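PDB 4Z7K: Cas6b from Methanococcus maripaludis, which processes non-stem-loop CRISPR RNA as a Cas6-family endoribonuclease, probably with two protein copies engaging the RNA. Local coordinates for residues K114-P120 against F212-V218; N172-V176 against V186-G190; K22-Y26 against E82-S88. All blocks are in the same frame, centred on the assembly; numbering follows the deposited sequence.

Overall arrangement
From the N terminus, contact 3 closes first: helix 20-30, following strand 2-9, is met by the loop and short strand 82-88. Both lie in the N-terminal ferredoxin-like half, beside bound RNA. The chain then passes through strand 98-109 into the C-terminal half, where 114-120 waits for the last residues, 212-218, to complete contact 1. Within that span the hairpin of contact 2 forms, 172-176 against 186-190. Contacts 1 and 2 touch and share one sheet, because strand 186-194 lies next to strand 112-117. Contact 3 stands apart in series, its centre about 24 Å from that of contact 1 and about 28 Å from that of contact 2.

Contact 1: residues K114-P120 against F212-V218; sequences KYQFKTP and FGTVVKV
In the C-terminal ferredoxin-like sheet, Tyr115, Gln116 and Phe117 of strand 112-117 pair antiparallel with Lys217, Val216 and Val215 of the last strand of the chain. Gln116 and Val216 exchange two backbone hydrogen bonds, Gln116 N to Val216 O (3.0 Å) and Val216 N to Gln116 O (3.2 Å). The pairing runs on at both ends, through Val218 N to Lys114 O and Lys118 N to Thr214 O.

Tyr115 and Phe117 lie on one face with Val215 and Lys217. The aliphatic part of Lys217 runs beside the tyrosine ring, CG 3.3 Å from Tyr115 CE1, while Val215 CG1 meets Phe117 CE2 at 3.5 Å. Phe192 of the neighbouring strand meets both aromatic rings, and Tyr115 OH is tied to Ile198 N and Phe196 O. On the other face Val216 CG1 lies 3.9 Å from Lys118 CD, whose chain bends back along the strand.

Past the strands, a side chain joins the backbone bonding. With chi1 at 54°, Thr119 OG1 stands between its own N and carbonyl carbon and takes a nearly straight bond from Thr214 N (3.1 Å, 168°). It also gives its proton to Gly211 O. Gly213 N bonds to Pro120 O, and Thr214 OG1 accepts from Lys55 NZ. The segment 212-218 opens with the last residues of a glycine-rich stretch, an element common in Cas6 proteins. A hydroxyl that both accepts from Thr214 and donates to Gly211 fixes the end of this stretch against 114-120, with polar bonds gripping where the strand pairing stops.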
loop_
_atom_site.group_PDB
_atom_site.type_symbol
_atom_site.label_atom_id
_atom_site.label_comp_id
_atom_site.label_asym_id
_atom_site.label_seq_id
_atom_site.Cartn_x
_atom_site.Cartn_y
_atom_site.Cartn_z
ATOM N N LYS B 114 4.968 8.899 29.145
ATOM C CA LYS B 114 4.549 7.564 28.747
ATOM C C LYS B 114 3.108 7.517 28.275
ATOM O O LYS B 114 2.204 7.949 28.980
ATOM C CB LYS B 114 4.745 6.578 29.897
ATOM C CG LYS B 114 4.626 5.115 29.479
ATOM C CD LYS B 114 4.657 4.185 30.672
ATOM C CE LYS B 114 4.535 2.749 30.221
ATOM N NZ LYS B 114 4.551 1.824 31.384
ATOM N N TYR B 115 2.914 6.934 27.098
ATOM C CA TYR B 115 1.621 6.870 26.435
ATOM C C TYR B 115 1.199 5.427 26.224
ATOM O O TYR B 115 2.033 4.520 26.241
ATOM C CB TYR B 115 1.689 7.605 25.090
ATOM C CG TYR B 115 1.974 9.091 25.220
ATOM C CD1 TYR B 115 0.954 10.007 25.445
ATOM C CD2 TYR B 115 3.274 9.569 25.176
ATOM C CE1 TYR B 115 1.226 11.366 25.565
ATOM C CE2 TYR B 115 3.548 10.923 25.312
ATOM C CZ TYR B 115 2.525 11.812 25.507
ATOM O OH TYR B 115 2.820 13.143 25.649
ATOM N N GLN B 116 -0.104 5.222 26.040
ATOM C CA GLN B 116 -0.657 3.901 25.729
ATOM C C GLN B 116 -1.738 3.955 24.642
ATOM O O GLN B 116 -2.531 4.894 24.582
ATOM C CB GLN B 116 -1.228 3.250 26.990
ATOM C CG GLN B 116 -1.526 1.775 26.813
ATOM C CD GLN B 116 -2.369 1.213 27.921
ATOM O OE1 GLN B 116 -2.619 1.882 28.920
ATOM N NE2 GLN B 116 -2.818 -0.028 27.753
ATOM N N PHE B 117 -1.741 2.941 23.785
ATOM C CA PHE B 117 -2.686 2.800 22.685
ATOM C C PHE B 117 -4.021 2.189 23.085
ATOM O O PHE B 117 -4.066 1.040 23.519
ATOM C CB PHE B 117 -2.081 1.930 21.589
ATOM C CG PHE B 117 -1.081 2.628 20.726
ATOM C CD1 PHE B 117 0.035 1.954 20.268
ATOM C CD2 PHE B 117 -1.281 3.934 20.320
ATOM C CE1 PHE B 117 0.952 2.581 19.449
ATOM C CE2 PHE B 117 -0.357 4.563 19.500
ATOM C CZ PHE B 117 0.754 3.880 19.064
ATOM N N LYS B 118 -5.095 2.958 22.955
ATOM C CA LYS B 118 -6.454 2.456 23.134
ATOM C C LYS B 118 -6.899 1.546 21.971
ATOM O O LYS B 118 -7.698 0.616 22.133
ATOM C CB LYS B 118 -7.426 3.629 23.256
ATOM C CG LYS B 118 -7.919 3.943 24.643
ATOM C CD LYS B 118 -6.846 3.903 25.681
ATOM C CE LYS B 118 -7.485 3.899 27.076
ATOM N NZ LYS B 118 -8.513 2.821 27.231
ATOM N N THR B 119 -6.398 1.855 20.785
ATOM C CA THR B 119 -6.757 1.134 19.572
ATOM C C THR B 119 -5.494 0.751 18.808
ATOM O O THR B 119 -4.420 1.274 19.110
ATOM C CB THR B 119 -7.670 1.982 18.707
ATOM O OG1 THR B 119 -7.040 3.254 18.478
ATOM C CG2 THR B 119 -8.987 2.188 19.425
ATOM N N PRO B 120 -5.597 -0.182 17.847
ATOM C CA PRO B 120 -4.394 -0.555 17.113
ATOM C C PRO B 120 -3.771 0.661 16.424
ATOM O O PRO B 120 -4.471 1.636 16.150
ATOM C CB PRO B 120 -4.911 -1.566 16.099
ATOM C CG PRO B 120 -6.104 -2.144 16.720
ATOM C CD PRO B 120 -6.743 -1.016 17.455
ATOM N N PHE B 212 -8.134 4.799 14.724
ATOM C CA PHE B 212 -6.918 4.019 14.900
ATOM C C PHE B 212 -5.818 4.874 15.514
ATOM O O PHE B 212 -5.801 6.098 15.343
ATOM C CB PHE B 212 -6.436 3.446 13.569
ATOM C CG PHE B 212 -7.309 2.358 13.017
ATOM C CD1 PHE B 212 -8.326 2.646 12.140
ATOM C CD2 PHE B 212 -7.096 1.046 13.357
ATOM C CE1 PHE B 212 -9.123 1.643 11.620
ATOM C CE2 PHE B 212 -7.885 0.050 12.841
ATOM C CZ PHE B 212 -8.902 0.351 11.970
ATOM N N GLY B 213 -4.931 4.225 16.268
ATOM C CA GLY B 213 -3.770 4.881 16.848
ATOM C C GLY B 213 -4.072 5.883 17.952
ATOM O O GLY B 213 -3.354 6.869 18.128
ATOM N N THR B 214 -5.129 5.637 18.709
ATOM C CA THR B 214 -5.557 6.586 19.731
ATOM C C THR B 214 -4.597 6.582 20.934
ATOM O O THR B 214 -4.259 5.516 21.434
ATOM C CB THR B 214 -6.976 6.250 20.181
ATOM O OG1 THR B 214 -7.778 5.942 19.033
ATOM C CG2 THR B 214 -7.575 7.412 20.945
ATOM N N VAL B 215 -4.076 7.729 21.358
ATOM C CA VAL B 215 -3.153 7.699 22.503
ATOM C C VAL B 215 -3.625 8.441 23.764
ATOM O O VAL B 215 -4.358 9.420 23.680
ATOM C CB VAL B 215 -1.776 8.247 22.113
ATOM C CG1 VAL B 215 -1.368 7.682 20.767
ATOM C CG2 VAL B 215 -1.790 9.740 22.049
ATOM N N VAL B 216 -3.233 7.945 24.937
ATOM C CA VAL B 216 -3.526 8.620 26.211
ATOM C C VAL B 216 -2.308 8.548 27.152
ATOM O O VAL B 216 -1.577 7.562 27.104
ATOM C CB VAL B 216 -4.741 8.023 26.897
ATOM C CG1 VAL B 216 -4.473 6.580 27.268
ATOM C CG2 VAL B 216 -5.079 8.839 28.125
ATOM N N LYS B 217 -2.049 9.592 27.951
ATOM C CA LYS B 217 -0.878 9.609 28.857
ATOM C C LYS B 217 -1.069 8.692 30.075
ATOM O O LYS B 217 -2.209 8.359 30.428
ATOM C CB LYS B 217 -0.558 11.025 29.354
ATOM C CG LYS B 217 -0.477 12.064 28.256
ATOM C CD LYS B 217 -0.109 13.446 28.773
ATOM C CE LYS B 217 1.043 13.370 29.758
ATOM N NZ LYS B 217 1.302 14.701 30.379
ATOM N N VAL B 218 0.042 8.244 30.683
ATOM C CA VAL B 218 -0.012 7.470 31.930
ATOM C C VAL B 218 1.032 7.940 32.943
ATOM O O VAL B 218 1.042 7.494 34.101
ATOM C CB VAL B 218 0.206 5.984 31.691
ATOM C CG1 VAL B 218 -0.801 5.450 30.689
ATOM C CG2 VAL B 218 1.590 5.760 31.195
#

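Contact 2: residues N172-V176 against V186-G190. With nucleotides of chain C.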
loop_
_atom_site.group_PDB
_atom_site.type_symbol
_atom_site.label_atom_id
_atom_site.label_comp_id
_atom_site.label_asym_id
_atom_site.label_seq_id
_atom_site.Cartn_x
_atom_site.Cartn_y
_atom_site.Cartn_z
ATOM N N ASN B 172 7.514 -0.619 23.569
ATOM C CA ASN B 172 7.210 -1.979 23.929
ATOM C C ASN B 172 5.879 -2.263 23.271
ATOM O O ASN B 172 4.832 -1.917 23.814
ATOM C CB ASN B 172 7.133 -2.142 25.449
ATOM C CG ASN B 172 6.793 -3.556 25.875
ATOM O OD1 ASN B 172 7.149 -4.533 25.212
ATOM N ND2 ASN B 172 6.066 -3.666 26.971
ATOM N N LEU B 173 5.907 -2.867 22.089
ATOM C CA LEU B 173 4.673 -3.072 21.330
ATOM C C LEU B 173 4.588 -4.487 20.824
ATOM O O LEU B 173 5.608 -5.097 20.489
ATOM C CB LEU B 173 4.577 -2.112 20.134
ATOM C CG LEU B 173 4.852 -0.635 20.366
ATOM C CD1 LEU B 173 4.945 0.082 19.044
ATOM C CD2 LEU B 173 3.774 -0.034 21.248
ATOM N N LYS B 174 3.379 -5.026 20.786
ATOM C CA LYS B 174 3.186 -6.349 20.195
ATOM C C LYS B 174 2.085 -6.340 19.114
ATOM O O LYS B 174 1.016 -5.750 19.268
ATOM C CB LYS B 174 2.952 -7.384 21.310
ATOM C CG LYS B 174 4.170 -7.435 22.294
ATOM C CD LYS B 174 4.222 -8.676 23.204
ATOM C CE LYS B 174 3.918 -8.339 24.679
ATOM N NZ LYS B 174 3.085 -9.393 25.373
ATOM N N GLU B 175 2.385 -7.019 18.017
ATOM C CA GLU B 175 1.583 -7.025 16.795
ATOM C C GLU B 175 0.188 -7.646 16.910
ATOM O O GLU B 175 0.005 -8.679 17.542
ATOM C CB GLU B 175 2.400 -7.744 15.720
ATOM C CG GLU B 175 1.653 -8.201 14.503
ATOM C CD GLU B 175 2.591 -8.684 13.414
ATOM O OE1 GLU B 175 3.818 -8.541 13.595
ATOM O OE2 GLU B 175 2.109 -9.193 12.375
ATOM N N VAL B 176 -0.790 -6.974 16.307
ATOM C CA VAL B 176 -2.205 -7.357 16.352
ATOM C C VAL B 176 -2.945 -7.162 15.001
ATOM O O VAL B 176 -2.790 -6.120 14.348
ATOM C CB VAL B 176 -2.922 -6.556 17.448
ATOM C CG1 VAL B 176 -4.404 -6.408 17.140
ATOM C CG2 VAL B 176 -2.670 -7.186 18.809
ATOM N N VAL B 186 -1.738 -4.920 9.167
ATOM C CA VAL B 186 -1.238 -5.187 10.518
ATOM C C VAL B 186 -1.290 -3.966 11.448
ATOM O O VAL B 186 -1.129 -2.821 11.019
ATOM C CB VAL B 186 0.225 -5.722 10.504
ATOM C CG1 VAL B 186 0.310 -7.023 9.724
ATOM C CG2 VAL B 186 1.165 -4.713 9.911
ATOM N N GLY B 187 -1.544 -4.227 12.727
ATOM C CA GLY B 187 -1.625 -3.171 13.719
ATOM C C GLY B 187 -0.893 -3.552 14.995
ATOM O O GLY B 187 -0.405 -4.671 15.128
ATOM N N PHE B 188 -0.783 -2.602 15.920
ATOM C CA PHE B 188 -0.008 -2.802 17.141
ATOM C C PHE B 188 -0.687 -2.298 18.401
ATOM O O PHE B 188 -1.253 -1.219 18.417
ATOM C CB PHE B 188 1.343 -2.119 16.997
ATOM C CG PHE B 188 2.132 -2.616 15.840
ATOM C CD1 PHE B 188 2.807 -3.820 15.921
ATOM C CD2 PHE B 188 2.188 -1.899 14.670
ATOM C CE1 PHE B 188 3.532 -4.301 14.862
ATOM C CE2 PHE B 188 2.920 -2.371 13.599
ATOM C CZ PHE B 188 3.591 -3.578 13.698
ATOM N N ARG B 189 -0.602 -3.059 19.479
ATOM C CA ARG B 189 -1.042 -2.538 20.759
ATOM C C ARG B 189 0.207 -2.406 21.612
ATOM O O ARG B 189 1.243 -3.003 21.296
ATOM C CB ARG B 189 -2.058 -3.435 21.416
ATOM C CG ARG B 189 -2.802 -2.728 22.532
ATOM C CD ARG B 189 -3.790 -1.728 22.008
ATOM N NE ARG B 189 -4.935 -2.406 21.408
ATOM C CZ ARG B 189 -6.138 -2.444 21.968
ATOM N NH1 ARG B 189 -6.326 -1.833 23.129
ATOM N NH2 ARG B 189 -7.147 -3.076 21.370
ATOM N N GLY B 190 0.140 -1.621 22.681
ATOM C CA GLY B 190 1.318 -1.482 23.509
ATOM C C GLY B 190 1.506 -0.170 24.231
ATOM O O GLY B 190 0.541 0.546 24.524
ATOM P P U C 9 -2.170 -8.614 1.055
ATOM O OP1 U C 9 -1.440 -8.839 2.339
ATOM O OP2 U C 9 -3.021 -9.665 0.408
ATOM O "O5'" U C 9 -3.117 -7.369 1.316
ATOM C "C5'" U C 9 -2.617 -6.266 2.055
ATOM C "C4'" U C 9 -2.555 -5.001 1.243
ATOM O "O4'" U C 9 -2.498 -3.902 2.181
ATOM C "C3'" U C 9 -1.347 -4.830 0.338
ATOM O "O3'" U C 9 -1.734 -3.922 -0.712
ATOM C "C2'" U C 9 -0.340 -4.193 1.297
ATOM O "O2'" U C 9 0.713 -3.468 0.694
ATOM C "C1'" U C 9 -1.236 -3.277 2.125
ATOM N N1 U C 9 -0.803 -3.154 3.520
ATOM C C2 U C 9 -0.507 -1.906 4.058
ATOM O O2 U C 9 -0.554 -0.864 3.422
ATOM N N3 U C 9 -0.133 -1.931 5.385
ATOM C C4 U C 9 -0.049 -3.057 6.200
ATOM O O4 U C 9 0.299 -2.930 7.381
ATOM C C5 U C 9 -0.383 -4.304 5.562
ATOM C C6 U C 9 -0.746 -4.306 4.275
#
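Phe188 turns CG anti to its carbonyl carbon (chi1 -58°) and Glu175 turns CG anti to its N (chi1 164°); in this pair, which shares a face of the hairpin, the torsions swing the ring against Glu175 CA and CB and point the glutamate chain toward Val186. Phe188 CE1 lies 3.7 Å from Glu175 CB, and its CD1 comes up to Glu175 CA, with the Lys174 carbonyl carbon at the ring edge. From there the glutamate extends, OE2 reaching 3.9 Å from Val186 CG1, while OE1 is bonded to Tyr132 OH and has a weak, long ion pair with Arg140.

Four backbone bonds join 172-176 to 186-190, and Asn172 continues the pairing to Glu191. Lys174 N to Arg189 O (3.0 Å) and Arg189 N to Lys174 O (3.1 Å) form one hydrogen-bonded pair; Val176 and Gly187 form the next. At the far end Leu173 CD2 lies against Gly190 CA at 3.6 Å, where the glycine presents bare backbone to the leucine.

The hairpin is part of the C-terminal ferredoxin-like sheet, and strand 169-177 is an outermost strand of it within this chain. The start of strand 186-194 meets RNA: Val186 N gives U9 O4 of chain C a weak hydrogen bond (3.4 Å). The backbone N-H thus faces a carbonyl where cytosine would carry an amino group, though so long a bond can contribute little on its own.

Contact 3: residues K22-Y26 against E82-S88; sequences KLRGY and EKELIIS. With nucleotides of chain C.
Helix 22-26 passes strand 85-87 at 7.8 Å between axes, their directions 128° apart, and Tyr26 and Lys22 point from the helix toward the strand side. Leu85 CA lies over one face of the Tyr26 ring, a CH-pi contact 4.3 Å from the centroid and 19° off the normal. Ile86 CG1 touches Tyr26 CD1 at 3.5 Å, the two side chains crossing near a right angle. OE2 of Glu82 comes in the plane of the ring at its edge, 2.9 Å from Tyr26 OH, with the carboxylate plane turned nearly perpendicular to the ring. The same hydroxyl is 2.9 Å from Glu84 O.

Helix 20-30 is the first helix of the N-terminal ferredoxin-like half, a beta-alpha-beta-beta-alpha-beta arrangement, and the strand belongs to the small hairpin 85-87/90-92 inserted before strand 98-109. Between them the helix and hairpin hold U25 of chain C. Its ribose sits against Lys22, and Ser88 N gives its O2 a weak hydrogen bond.

Next to the nucleotide, Ile87 CG2 packs on Lys22 CB at 3.6 Å, and the extended lysine chain carries NZ to a weak bond with Ser88 OG. Leu23 CD1 meets Leu85 CD1 farther in. Arg24 leaves the opposite way: its chain, stretched from CG to NE, delivers NH2 to O3' of DC23 of chain C in an almost straight bond (2.6 Å, 174°), at the linkage to A24 of chain C.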
loop_
_atom_site.group_PDB
_atom_site.type_symbol
_atom_site.label_atom_id
_atom_site.label_comp_id
_atom_site.label_asym_id
_atom_site.label_seq_id
_atom_site.Cartn_x
_atom_site.Cartn_y
_atom_site.Cartn_z
ATOM N N LYS B 22 -18.048 2.862 11.055
ATOM C CA LYS B 22 -19.485 3.111 10.944
ATOM C C LYS B 22 -19.942 4.340 11.735
ATOM O O LYS B 22 -20.850 5.051 11.316
ATOM C CB LYS B 22 -20.259 1.874 11.384
ATOM C CG LYS B 22 -19.639 0.572 10.897
ATOM C CD LYS B 22 -20.487 -0.620 11.306
ATOM C CE LYS B 22 -19.787 -1.937 11.030
ATOM N NZ LYS B 22 -20.742 -3.076 11.124
ATOM N N LEU B 23 -19.325 4.570 12.887
ATOM C CA LEU B 23 -19.547 5.797 13.641
ATOM C C LEU B 23 -19.202 7.009 12.792
ATOM O O LEU B 23 -19.947 7.991 12.737
ATOM C CB LEU B 23 -18.699 5.812 14.911
ATOM C CG LEU B 23 -18.944 7.051 15.760
ATOM C CD1 LEU B 23 -20.238 6.943 16.511
ATOM C CD2 LEU B 23 -17.771 7.272 16.689
ATOM N N ARG B 24 -18.051 6.933 12.135
ATOM C CA ARG B 24 -17.644 7.956 11.186
ATOM C C ARG B 24 -18.591 7.928 10.007
ATOM O O ARG B 24 -19.056 8.969 9.555
ATOM C CB ARG B 24 -16.206 7.727 10.723
ATOM C CG ARG B 24 -15.822 8.522 9.509
ATOM C CD ARG B 24 -14.340 8.741 9.439
ATOM N NE ARG B 24 -13.963 9.356 8.175
ATOM C CZ ARG B 24 -13.873 8.671 7.037
ATOM N NH1 ARG B 24 -14.161 7.375 7.006
ATOM N NH2 ARG B 24 -13.520 9.285 5.923
ATOM N N GLY B 25 -18.942 6.714 9.588
ATOM C CA GLY B 25 -19.804 6.491 8.444
ATOM C C GLY B 25 -21.057 7.337 8.542
ATOM O O GLY B 25 -21.434 7.996 7.572
ATOM N N TYR B 26 -21.690 7.335 9.715
ATOM C CA TYR B 26 -22.993 7.970 9.890
ATOM C C TYR B 26 -22.953 9.501 9.852
ATOM O O TYR B 26 -23.904 10.131 9.412
ATOM C CB TYR B 26 -23.608 7.521 11.233
ATOM C CG TYR B 26 -24.678 8.459 11.757
ATOM C CD1 TYR B 26 -26.024 8.245 11.474
ATOM C CD2 TYR B 26 -24.334 9.581 12.518
ATOM C CE1 TYR B 26 -26.996 9.114 11.933
ATOM C CE2 TYR B 26 -25.296 10.463 12.968
ATOM C CZ TYR B 26 -26.627 10.226 12.679
ATOM O OH TYR B 26 -27.581 11.112 13.141
ATOM N N GLU B 82 -27.397 15.999 19.777
ATOM C CA GLU B 82 -27.680 15.356 18.507
ATOM C C GLU B 82 -28.773 14.340 18.615
ATOM O O GLU B 82 -28.865 13.619 19.602
ATOM C CB GLU B 82 -26.419 14.653 17.998
ATOM C CG GLU B 82 -26.566 13.665 16.821
ATOM C CD GLU B 82 -26.626 14.292 15.436
ATOM O OE1 GLU B 82 -26.402 15.520 15.307
ATOM O OE2 GLU B 82 -26.865 13.533 14.467
ATOM N N LYS B 83 -29.645 14.311 17.627
ATOM C CA LYS B 83 -30.689 13.304 17.622
ATOM C C LYS B 83 -30.099 11.975 17.166
ATOM O O LYS B 83 -29.030 11.960 16.554
ATOM C CB LYS B 83 -31.888 13.713 16.762
ATOM C CG LYS B 83 -32.520 15.007 17.230
ATOM C CD LYS B 83 -32.588 14.993 18.759
ATOM C CE LYS B 83 -33.439 16.124 19.324
ATOM N NZ LYS B 83 -33.397 16.180 20.821
ATOM N N GLU B 84 -30.799 10.884 17.465
ATOM C CA GLU B 84 -30.387 9.502 17.173
ATOM C C GLU B 84 -29.192 9.146 16.281
ATOM O O GLU B 84 -29.037 9.696 15.202
ATOM C CB GLU B 84 -31.615 8.902 16.457
ATOM C CG GLU B 84 -31.653 7.436 16.011
ATOM C CD GLU B 84 -32.471 7.326 14.693
ATOM O OE1 GLU B 84 -33.048 8.360 14.266
ATOM O OE2 GLU B 84 -32.578 6.226 14.098
ATOM N N LEU B 85 -28.336 8.239 16.730
ATOM C CA LEU B 85 -27.173 7.898 15.929
ATOM C C LEU B 85 -27.479 6.494 15.338
ATOM O O LEU B 85 -28.118 5.691 16.019
ATOM C CB LEU B 85 -25.882 7.972 16.746
ATOM C CG LEU B 85 -24.652 7.074 16.659
ATOM C CD1 LEU B 85 -23.595 7.743 17.497
ATOM C CD2 LEU B 85 -24.899 5.652 17.141
ATOM N N ILE B 86 -27.029 6.147 14.132
ATOM C CA ILE B 86 -27.405 4.827 13.596
ATOM C C ILE B 86 -26.211 4.073 13.010
ATOM O O ILE B 86 -25.379 4.633 12.296
ATOM C CB ILE B 86 -28.536 4.892 12.521
ATOM C CG1 ILE B 86 -28.044 5.450 11.195
ATOM C CG2 ILE B 86 -29.737 5.678 13.015
ATOM C CD1 ILE B 86 -29.008 5.194 10.056
ATOM N N ILE B 87 -26.135 2.789 13.349
ATOM C CA ILE B 87 -25.010 1.951 12.969
ATOM C C ILE B 87 -25.463 0.601 12.426
ATOM O O ILE B 87 -25.733 -0.316 13.200
ATOM C CB ILE B 87 -24.075 1.696 14.170
ATOM C CG1 ILE B 87 -23.704 3.003 14.882
ATOM C CG2 ILE B 87 -22.838 0.930 13.733
ATOM C CD1 ILE B 87 -22.810 3.905 14.081
ATOM N N SER B 88 -25.587 0.498 11.106
ATOM C CA SER B 88 -25.599 -0.796 10.422
ATOM C C SER B 88 -26.596 -1.869 10.920
ATOM O O SER B 88 -26.162 -2.920 11.408
ATOM C CB SER B 88 -24.173 -1.373 10.488
ATOM O OG SER B 88 -24.171 -2.790 10.564
ATOM P P U C 25 -20.047 4.843 3.913
ATOM O OP1 U C 25 -20.684 4.813 2.567
ATOM O OP2 U C 25 -20.372 5.946 4.862
ATOM O "O5'" U C 25 -20.427 3.459 4.598
ATOM C "C5'" U C 25 -19.499 2.779 5.436
ATOM C "C4'" U C 25 -20.213 1.903 6.431
ATOM O "O4'" U C 25 -20.529 2.674 7.627
ATOM C "C3'" U C 25 -21.553 1.333 5.957
ATOM O "O3'" U C 25 -21.406 0.106 5.262
ATOM C "C2'" U C 25 -22.359 1.203 7.248
ATOM O "O2'" U C 25 -22.028 0.009 7.951
ATOM C "C1'" U C 25 -21.855 2.407 8.044
ATOM N N1 U C 25 -22.714 3.615 7.915
ATOM C C2 U C 25 -23.729 3.705 8.852
ATOM O O2 U C 25 -23.885 2.852 9.710
ATOM N N3 U C 25 -24.540 4.813 8.761
ATOM C C4 U C 25 -24.438 5.831 7.838
ATOM O O4 U C 25 -25.239 6.768 7.889
ATOM C C5 U C 25 -23.362 5.673 6.898
ATOM C C6 U C 25 -22.555 4.603 6.965
ATOM P P DC C 23 -9.280 10.020 5.746
ATOM O OP1 DC C 23 -10.459 10.687 6.326
ATOM O OP2 DC C 23 -8.680 8.862 6.466
ATOM O "O5'" DC C 23 -9.611 9.557 4.259
ATOM C "C5'" DC C 23 -10.755 10.017 3.638
ATOM C "C4'" DC C 23 -11.255 8.955 2.716
ATOM O "O4'" DC C 23 -10.153 8.512 1.923
ATOM C "C3'" DC C 23 -11.777 7.721 3.427
ATOM O "O3'" DC C 23 -13.184 7.897 3.707
ATOM C "C2'" DC C 23 -11.503 6.611 2.416
ATOM C "C1'" DC C 23 -10.264 7.131 1.673
ATOM N N1 DC C 23 -9.014 6.505 2.093
ATOM C C2 DC C 23 -8.703 5.223 1.644
ATOM O O2 DC C 23 -9.491 4.635 0.892
ATOM N N3 DC C 23 -7.542 4.662 2.039
ATOM C C4 DC C 23 -6.712 5.315 2.846
ATOM N N4 DC C 23 -5.577 4.701 3.198
ATOM C C5 DC C 23 -7.009 6.627 3.323
ATOM C C6 DC C 23 -8.165 7.180 2.925
ATOM P P A C 24 -14.316 7.030 2.959
ATOM O OP1 A C 24 -14.370 5.679 3.573
ATOM O OP2 A C 24 -14.139 7.138 1.490
ATOM O "O5'" A C 24 -15.673 7.827 3.255
ATOM C "C5'" A C 24 -16.404 7.698 4.469
ATOM C "C4'" A C 24 -17.724 6.996 4.225
ATOM O "O4'" A C 24 -18.664 7.887 3.539
ATOM C "C3'" A C 24 -17.592 5.753 3.344
ATOM O "O3'" A C 24 -18.459 4.692 3.756
ATOM C "C2'" A C 24 -17.953 6.271 1.953
ATOM O "O2'" A C 24 -18.456 5.281 1.078
ATOM C "C1'" A C 24 -19.002 7.342 2.266
ATOM N N9 A C 24 -19.098 8.444 1.300
ATOM C C8 A C 24 -20.066 9.415 1.350
ATOM N N7 A C 24 -20.009 10.279 0.364
ATOM C C5 A C 24 -18.959 9.821 -0.423
ATOM C C6 A C 24 -18.397 10.316 -1.611
ATOM N N6 A C 24 -18.845 11.411 -2.224
ATOM N N1 A C 24 -17.366 9.644 -2.168
ATOM C C2 A C 24 -16.923 8.546 -1.552
ATOM N N3 A C 24 -17.366 7.995 -0.427
ATOM C C4 A C 24 -18.417 8.661 0.103
#